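PDB 4K0J: heavy metal cation tricomponent efflux pump ZneA(CzcA-like) from Cupriavidus metallidurans, which exports Zn(II) from the cell in exchange for protons, working as the inner-membrane pump of an RND-type heavy-metal efflux system. Local coordinates for residues C[172-180]-C[592-600]; C[270-278]-C[575-583]. All coordinates share one frame; numbering follows the deposited sequence.

Contact 1: residues C[172-180]-C[592-600]; sequences DVANFGGLT and TQVGRNDEG
Ala174 meets the carboxylate of Glu599, which lies beside it with OE2 3.3 Å from Ala174 CA; the small methyl takes little space there. The same OE2 accepts a weak hydrogen bond from the backbone N of Asn175, tentative because Glu599, bent at chi2 (79°), is poorly ordered. The Asn175 side chain then supplies the stronger polar bond, ND2 to Asp598 OD1 at 2.8 Å. Asp598 OD1 lies in the plane of the Asn175 amide, whereas the N-H reaches the oxygen from above the carboxylate plane, the two flat groups standing 86° apart. An asparagine suits this buried place because both ends of its amide are used: OD1 is taken by Gln156 of helix 149-164. Phe176 follows, with CG anti to the backbone N (chi1 -165°), and its ring is enclosed by residues 593-597. Gln593 CB makes a CH-pi contact over one face, 4.0 Å from the centroid; Asn597 N and Arg596 O cover the opposite face, and the carbonyls of Val594 and Gly595 meet the ring edge, where aromatic C-H groups are weakly positive. The Phe176 ring, lodged against residues 593-597, thus joins two sheets whose strands cross steeply, consistent with the boundary between the PN2 and PC1 subdomains in the porter domain of RND pumps.

Contact 2: residues C[270-278]-C[575-583]; sequences ILGMDRNPD and DNLRAATME
Arg578 and Met273 make the one polar link across this contact, a weak hydrogen bond from Arg578 NE to the carbonyl O of Met273, bent to 116° at the hydrogen; its modelled length is too short to be trusted at this resolution. The arginine reaches the loop because CG stands anti to the backbone N (chi1 -172°) and the chain turns at chi3 (57°), swinging the guanidinium against the backbone of residues 272-277. Its charge is met within the helix by a salt bridge from NH2 to OD1 of Asp575, one turn earlier, although the modelled length of this bridge is doubtfully short.

Flat contacts come next. Gly272 and the backbone N of Met273 cover one face of the guanidinium, with Gly272 CA 3.8 Å from Arg578 NH1. A CB at position 272 would point toward the helix and into the place of NH1, so the bare CA of glycine lets the guanidinium lie close. Helix 567-581 packs on the face of the antiparallel sheet near its edge strand 269-272, as in the alpha/beta subdomains of the RND porter domain. The loop itself is shaped by an Asx turn, in which Asn276 OD1 accepts from Asp278 N at 3.0 Å.

Van der Waals contacts lie at the two ends. Farther along the chain, Met582, bent at chi3, brings SD to 3.8 Å from Asp274 CA and CE to 3.9 Å from Asp274 CB. The flexible thioether meets the aliphatic part of an aspartate whose carboxylate is turned to His589 ND1 and the backbone N of Val590. At the other end Pro277 CB rests against a carboxylate oxygen, 3.3 Å from Asp575 OD1, the compact proline ring crossing the acid obliquely.

How the contacts relate
The centres of contacts 1 and 2 lie about 17 Å apart, and both reach the antiparallel sheet in which strands 587-595 and 269-272 are neighbours. Backbone bonds probably join them there: Val594 O is 2.9 Å from Ile270 N, and Thr592 N is 2.9 Å from Gly272 O. Along the chain the order is 172-180, 270-278, 575-583, 592-600, so contact 2 is nested inside the loop closed by contact 1, while helix 567-581 leads directly into strand 587-595. Each contact pairs a segment of the first half with one of the second, and the sheet, probably PC1, takes one of its edge strands, 269-272, from the first half.

Contact 1: residues C[172-180]-C[592-600]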
loop_
_atom_site.group_PDB
_atom_site.type_symbol
_atom_site.label_atom_id
_atom_site.label_comp_id
_atom_site.label_asym_id
_atom_site.label_seq_id
_atom_site.Cartn_x
_atom_site.Cartn_y
_atom_site.Cartn_z
ATOM N N ASP C 172 -8.710 -10.064 17.254
ATOM C CA ASP C 172 -9.163 -9.695 18.591
ATOM C C ASP C 172 -10.086 -10.744 19.203
ATOM O O ASP C 172 -10.559 -11.652 18.515
ATOM C CB ASP C 172 -9.853 -8.328 18.586
ATOM C CG ASP C 172 -9.940 -7.713 19.977
ATOM O OD1 ASP C 172 -9.153 -8.134 20.853
ATOM O OD2 ASP C 172 -10.787 -6.815 20.197
ATOM N N VAL C 173 -10.316 -10.609 20.508
ATOM C CA VAL C 173 -11.214 -11.478 21.252
ATOM C C VAL C 173 -12.322 -10.636 21.867
ATOM O O VAL C 173 -12.059 -9.597 22.475
ATOM C CB VAL C 173 -10.479 -12.205 22.382
ATOM C CG1 VAL C 173 -11.149 -13.538 22.664
ATOM C CG2 VAL C 173 -9.032 -12.411 22.015
ATOM N N ALA C 174 -13.562 -11.091 21.712
ATOM C CA ALA C 174 -14.719 -10.350 22.211
ATOM C C ALA C 174 -15.315 -10.965 23.479
ATOM O O ALA C 174 -15.810 -12.090 23.458
ATOM C CB ALA C 174 -15.776 -10.254 21.128
ATOM N N ASN C 175 -15.277 -10.224 24.581
ATOM C CA ASN C 175 -15.866 -10.709 25.823
ATOM C C ASN C 175 -17.355 -10.405 25.908
ATOM O O ASN C 175 -17.816 -9.399 25.379
ATOM C CB ASN C 175 -15.156 -10.100 27.034
ATOM C CG ASN C 175 -15.873 -10.406 28.341
ATOM O OD1 ASN C 175 -16.209 -11.555 28.614
ATOM N ND2 ASN C 175 -16.132 -9.375 29.137
ATOM N N PHE C 176 -18.102 -11.280 26.577
ATOM C CA PHE C 176 -19.508 -11.024 26.879
ATOM C C PHE C 176 -19.870 -11.703 28.190
ATOM O O PHE C 176 -19.761 -12.918 28.323
ATOM C CB PHE C 176 -20.398 -11.529 25.742
ATOM C CG PHE C 176 -21.818 -11.014 25.787
ATOM C CD1 PHE C 176 -22.403 -10.488 24.649
ATOM C CD2 PHE C 176 -22.580 -11.095 26.939
ATOM C CE1 PHE C 176 -23.706 -10.023 24.668
ATOM C CE2 PHE C 176 -23.880 -10.634 26.966
ATOM C CZ PHE C 176 -24.445 -10.099 25.828
ATOM N N GLY C 177 -20.316 -10.911 29.156
ATOM C CA GLY C 177 -20.751 -11.446 30.432
ATOM C C GLY C 177 -19.747 -11.187 31.531
ATOM O O GLY C 177 -18.783 -10.449 31.350
ATOM N N GLY C 178 -19.972 -11.795 32.684
ATOM C CA GLY C 178 -19.073 -11.594 33.801
ATOM C C GLY C 178 -19.184 -10.199 34.385
ATOM O O GLY C 178 -20.171 -9.507 34.161
ATOM N N LEU C 179 -18.173 -9.780 35.139
ATOM C CA LEU C 179 -18.249 -8.521 35.866
ATOM C C LEU C 179 -16.915 -7.801 35.914
ATOM O O LEU C 179 -15.972 -8.278 36.546
ATOM C CB LEU C 179 -18.702 -8.776 37.302
ATOM C CG LEU C 179 -19.977 -9.581 37.538
ATOM C CD1 LEU C 179 -19.932 -10.211 38.915
ATOM C CD2 LEU C 179 -21.208 -8.699 37.381
ATOM N N THR C 180 -16.834 -6.648 35.258
ATOM C CA THR C 180 -15.661 -5.797 35.407
ATOM C C THR C 180 -15.695 -5.190 36.807
ATOM O O THR C 180 -16.758 -4.836 37.311
ATOM C CB THR C 180 -15.611 -4.692 34.345
ATOM O OG1 THR C 180 -16.750 -3.845 34.493
ATOM C CG2 THR C 180 -15.638 -5.287 32.952
ATOM N N THR C 592 -27.373 -17.882 25.328
ATOM C CA THR C 592 -28.037 -16.613 25.065
ATOM C C THR C 592 -27.088 -15.453 25.318
ATOM O O THR C 592 -26.316 -15.464 26.282
ATOM C CB THR C 592 -29.296 -16.413 25.949
ATOM O OG1 THR C 592 -28.909 -16.247 27.321
ATOM C CG2 THR C 592 -30.247 -17.597 25.825
ATOM N N GLN C 593 -27.150 -14.456 24.442
ATOM C CA GLN C 593 -26.434 -13.209 24.655
ATOM C C GLN C 593 -27.428 -12.063 24.744
ATOM O O GLN C 593 -27.650 -11.345 23.767
ATOM C CB GLN C 593 -25.473 -12.943 23.506
ATOM C CG GLN C 593 -24.578 -14.104 23.167
ATOM C CD GLN C 593 -23.762 -13.833 21.930
ATOM O OE1 GLN C 593 -23.111 -14.729 21.394
ATOM N NE2 GLN C 593 -23.798 -12.591 21.461
ATOM N N VAL C 594 -28.042 -11.888 25.909
ATOM C CA VAL C 594 -28.986 -10.790 26.055
ATOM C C VAL C 594 -28.220 -9.511 26.350
ATOM O O VAL C 594 -27.317 -9.504 27.181
ATOM C CB VAL C 594 -30.089 -11.076 27.125
ATOM C CG1 VAL C 594 -29.658 -12.175 28.081
ATOM C CG2 VAL C 594 -30.458 -9.809 27.886
ATOM N N GLY C 595 -28.552 -8.441 25.642
ATOM C CA GLY C 595 -27.927 -7.161 25.899
ATOM C C GLY C 595 -26.612 -6.956 25.175
ATOM O O GLY C 595 -26.380 -7.530 24.106
ATOM N N ARG C 596 -25.749 -6.134 25.767
ATOM C CA ARG C 596 -24.502 -5.711 25.130
ATOM C C ARG C 596 -23.265 -6.283 25.822
ATOM O O ARG C 596 -23.341 -6.789 26.939
ATOM C CB ARG C 596 -24.415 -4.182 25.103
ATOM C CG ARG C 596 -24.232 -3.557 26.479
ATOM C CD ARG C 596 -24.278 -2.038 26.430
ATOM N NE ARG C 596 -25.583 -1.541 26.008
ATOM C CZ ARG C 596 -25.887 -0.254 25.890
ATOM N NH1 ARG C 596 -24.977 0.671 26.167
ATOM N NH2 ARG C 596 -27.098 0.111 25.497
ATOM N N ASN C 597 -22.124 -6.183 25.150
ATOM C CA ASN C 597 -20.865 -6.718 25.663
ATOM C C ASN C 597 -19.897 -5.650 26.181
ATOM O O ASN C 597 -20.283 -4.756 26.930
ATOM C CB ASN C 597 -20.186 -7.572 24.590
ATOM C CG ASN C 597 -20.571 -7.152 23.184
ATOM O OD1 ASN C 597 -21.693 -6.704 22.947
ATOM N ND2 ASN C 597 -19.642 -7.298 22.242
ATOM N N ASP C 598 -18.636 -5.749 25.778
ATOM C CA ASP C 598 -17.619 -4.826 26.274
ATOM C C ASP C 598 -17.193 -3.793 25.234
ATOM O O ASP C 598 -17.115 -2.598 25.531
ATOM C CB ASP C 598 -16.397 -5.596 26.788
ATOM C CG ASP C 598 -16.704 -6.420 28.034
ATOM O OD1 ASP C 598 -15.772 -6.661 28.833
ATOM O OD2 ASP C 598 -17.873 -6.822 28.215
ATOM N N GLU C 599 -16.930 -4.265 24.017
ATOM C CA GLU C 599 -16.407 -3.423 22.942
ATOM C C GLU C 599 -17.381 -2.331 22.499
ATOM O O GLU C 599 -17.128 -1.141 22.692
ATOM C CB GLU C 599 -16.005 -4.279 21.737
ATOM C CG GLU C 599 -14.885 -5.272 22.015
ATOM C CD GLU C 599 -15.370 -6.518 22.725
ATOM O OE1 GLU C 599 -16.594 -6.769 22.717
ATOM O OE2 GLU C 599 -14.529 -7.244 23.295
ATOM N N GLY C 600 -18.491 -2.741 21.897
ATOM C CA GLY C 600 -19.479 -1.794 21.418
ATOM C C GLY C 600 -19.686 -1.924 19.924
ATOM O O GLY C 600 -20.065 -0.966 19.257
#

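Contact 2: residues C[270-278]-C[575-583]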
loop_
_atom_site.group_PDB
_atom_site.type_symbol
_atom_site.label_atom_id
_atom_site.label_comp_id
_atom_site.label_asym_id
_atom_site.label_seq_id
_atom_site.Cartn_x
_atom_site.Cartn_y
_atom_site.Cartn_z
ATOM N N ILE C 270 -26.163 -9.802 29.802
ATOM C CA ILE C 270 -25.987 -11.058 30.511
ATOM C C ILE C 270 -25.895 -12.181 29.488
ATOM O O ILE C 270 -26.562 -12.152 28.449
ATOM C CB ILE C 270 -27.145 -11.317 31.490
ATOM C CG1 ILE C 270 -27.334 -10.114 32.413
ATOM C CG2 ILE C 270 -26.890 -12.564 32.317
ATOM C CD1 ILE C 270 -28.499 -10.253 33.370
ATOM N N LEU C 271 -25.041 -13.155 29.771
ATOM C CA LEU C 271 -24.905 -14.319 28.913
ATOM C C LEU C 271 -25.352 -15.537 29.686
ATOM O O LEU C 271 -24.988 -15.701 30.848
ATOM C CB LEU C 271 -23.456 -14.497 28.478
ATOM C CG LEU C 271 -23.166 -15.818 27.771
ATOM C CD1 LEU C 271 -22.998 -15.586 26.280
ATOM C CD2 LEU C 271 -21.943 -16.483 28.369
ATOM N N GLY C 272 -26.146 -16.387 29.048
ATOM C CA GLY C 272 -26.669 -17.562 29.718
ATOM C C GLY C 272 -26.366 -18.848 28.981
ATOM O O GLY C 272 -26.120 -18.837 27.774
ATOM N N MET C 273 -26.378 -19.961 29.710
ATOM C CA MET C 273 -26.194 -21.271 29.097
ATOM C C MET C 273 -27.065 -22.332 29.769
ATOM O O MET C 273 -27.998 -21.995 30.496
ATOM C CB MET C 273 -24.729 -21.677 29.134
ATOM C CG MET C 273 -24.284 -22.413 27.892
ATOM S SD MET C 273 -22.570 -22.926 27.971
ATOM C CE MET C 273 -22.407 -23.735 26.380
ATOM N N ASP C 274 -26.763 -23.603 29.510
ATOM C CA ASP C 274 -27.506 -24.733 30.070
ATOM C C ASP C 274 -27.789 -24.545 31.554
ATOM O O ASP C 274 -26.935 -24.835 32.392
ATOM C CB ASP C 274 -26.719 -26.031 29.876
ATOM C CG ASP C 274 -25.884 -26.026 28.611
ATOM O OD1 ASP C 274 -26.376 -25.542 27.568
ATOM O OD2 ASP C 274 -24.728 -26.494 28.667
ATOM N N ARG C 275 -28.979 -24.036 31.863
ATOM C CA ARG C 275 -29.395 -23.737 33.239
ATOM C C ARG C 275 -28.596 -22.616 33.929
ATOM O O ARG C 275 -29.055 -22.049 34.922
ATOM C CB ARG C 275 -29.408 -25.000 34.112
ATOM C CG ARG C 275 -30.477 -26.023 33.748
ATOM C CD ARG C 275 -30.416 -27.217 34.694
ATOM N NE ARG C 275 -31.452 -28.207 34.415
ATOM C CZ ARG C 275 -31.505 -29.409 34.983
ATOM N NH1 ARG C 275 -30.578 -29.770 35.858
ATOM N NH2 ARG C 275 -32.482 -30.251 34.674
ATOM N N ASN C 276 -27.410 -22.306 33.414
ATOM C CA ASN C 276 -26.605 -21.205 33.937
ATOM C C ASN C 276 -27.073 -19.863 33.366
ATOM O O ASN C 276 -26.962 -19.620 32.160
ATOM C CB ASN C 276 -25.120 -21.429 33.621
ATOM C CG ASN C 276 -24.201 -20.470 34.365
ATOM O OD1 ASN C 276 -24.621 -19.411 34.834
ATOM N ND2 ASN C 276 -22.933 -20.841 34.472
ATOM N N PRO C 277 -27.595 -18.986 34.237
ATOM C CA PRO C 277 -28.115 -17.687 33.807
ATOM C C PRO C 277 -27.019 -16.638 33.681
ATOM O O PRO C 277 -27.154 -15.716 32.879
ATOM C CB PRO C 277 -29.071 -17.297 34.945
ATOM C CG PRO C 277 -29.160 -18.502 35.847
ATOM C CD PRO C 277 -27.876 -19.231 35.656
ATOM N N ASP C 278 -25.946 -16.775 34.456
ATOM C CA ASP C 278 -24.925 -15.733 34.513
ATOM C C ASP C 278 -23.493 -16.259 34.429
ATOM O O ASP C 278 -22.850 -16.477 35.453
ATOM C CB ASP C 278 -25.076 -14.933 35.808
ATOM C CG ASP C 278 -24.727 -13.476 35.634
ATOM O OD1 ASP C 278 -24.334 -13.092 34.513
ATOM O OD2 ASP C 278 -24.839 -12.720 36.619
ATOM N N ASP C 575 -33.648 -16.961 30.176
ATOM C CA ASP C 575 -33.631 -18.195 30.958
ATOM C C ASP C 575 -34.720 -19.154 30.493
ATOM O O ASP C 575 -34.466 -20.333 30.228
ATOM C CB ASP C 575 -33.842 -17.890 32.442
ATOM C CG ASP C 575 -32.609 -17.312 33.104
ATOM O OD1 ASP C 575 -31.487 -17.640 32.654
ATOM O OD2 ASP C 575 -32.762 -16.536 34.077
ATOM N N ASN C 576 -35.936 -18.633 30.393
ATOM C CA ASN C 576 -37.055 -19.441 29.943
ATOM C C ASN C 576 -36.888 -19.924 28.507
ATOM O O ASN C 576 -37.172 -21.087 28.199
ATOM C CB ASN C 576 -38.364 -18.671 30.097
ATOM C CG ASN C 576 -38.719 -18.422 31.541
ATOM O OD1 ASN C 576 -37.873 -18.521 32.430
ATOM N ND2 ASN C 576 -39.982 -18.095 31.787
ATOM N N LEU C 577 -36.427 -19.024 27.637
ATOM C CA LEU C 577 -36.253 -19.339 26.222
ATOM C C LEU C 577 -35.333 -20.527 26.078
ATOM O O LEU C 577 -35.616 -21.490 25.357
ATOM C CB LEU C 577 -35.632 -18.154 25.489
ATOM C CG LEU C 577 -35.204 -18.446 24.049
ATOM C CD1 LEU C 577 -36.408 -18.736 23.188
ATOM C CD2 LEU C 577 -34.412 -17.297 23.469
ATOM N N ARG C 578 -34.227 -20.440 26.798
ATOM C CA ARG C 578 -33.182 -21.434 26.767
ATOM C C ARG C 578 -33.633 -22.741 27.415
ATOM O O ARG C 578 -33.211 -23.819 27.007
ATOM C CB ARG C 578 -31.968 -20.867 27.481
ATOM C CG ARG C 578 -30.714 -21.691 27.373
ATOM C CD ARG C 578 -29.567 -20.956 28.027
ATOM N NE ARG C 578 -29.856 -20.637 29.425
ATOM C CZ ARG C 578 -30.205 -19.429 29.861
ATOM N NH1 ARG C 578 -30.305 -18.419 29.007
ATOM N NH2 ARG C 578 -30.453 -19.231 31.150
ATOM N N ALA C 579 -34.499 -22.648 28.417
ATOM C CA ALA C 579 -35.033 -23.849 29.053
ATOM C C ALA C 579 -36.045 -24.559 28.157
ATOM O O ALA C 579 -36.271 -25.761 28.300
ATOM C CB ALA C 579 -35.656 -23.513 30.391
ATOM N N ALA C 580 -36.659 -23.813 27.240
ATOM C CA ALA C 580 -37.586 -24.398 26.269
ATOM C C ALA C 580 -36.841 -24.935 25.055
ATOM O O ALA C 580 -37.319 -25.843 24.379
ATOM C CB ALA C 580 -38.617 -23.381 25.835
ATOM N N THR C 581 -35.673 -24.363 24.776
ATOM C CA THR C 581 -34.843 -24.840 23.674
ATOM C C THR C 581 -34.200 -26.181 24.022
ATOM O O THR C 581 -34.025 -27.035 23.155
ATOM C CB THR C 581 -33.772 -23.802 23.278
ATOM O OG1 THR C 581 -34.415 -22.570 22.937
ATOM C CG2 THR C 581 -32.975 -24.271 22.074
ATOM N N MET C 582 -33.874 -26.375 25.299
ATOM C CA MET C 582 -33.299 -27.639 25.757
ATOM C C MET C 582 -34.323 -28.773 25.814
ATOM O O MET C 582 -33.968 -29.924 26.079
ATOM C CB MET C 582 -32.638 -27.480 27.125
ATOM C CG MET C 582 -31.530 -26.453 27.157
ATOM S SD MET C 582 -30.513 -26.563 28.639
ATOM C CE MET C 582 -29.605 -28.071 28.315
ATOM N N GLU C 583 -35.588 -28.454 25.557
ATOM C CA GLU C 583 -36.642 -29.462 25.588
ATOM C C GLU C 583 -36.609 -30.345 24.347
ATOM O O GLU C 583 -37.629 -30.902 23.941
ATOM C CB GLU C 583 -38.021 -28.815 25.760
ATOM C CG GLU C 583 -38.243 -28.214 27.141
ATOM C CD GLU C 583 -39.613 -27.584 27.298
ATOM O OE1 GLU C 583 -40.357 -27.524 26.298
ATOM O OE2 GLU C 583 -39.947 -27.145 28.420
#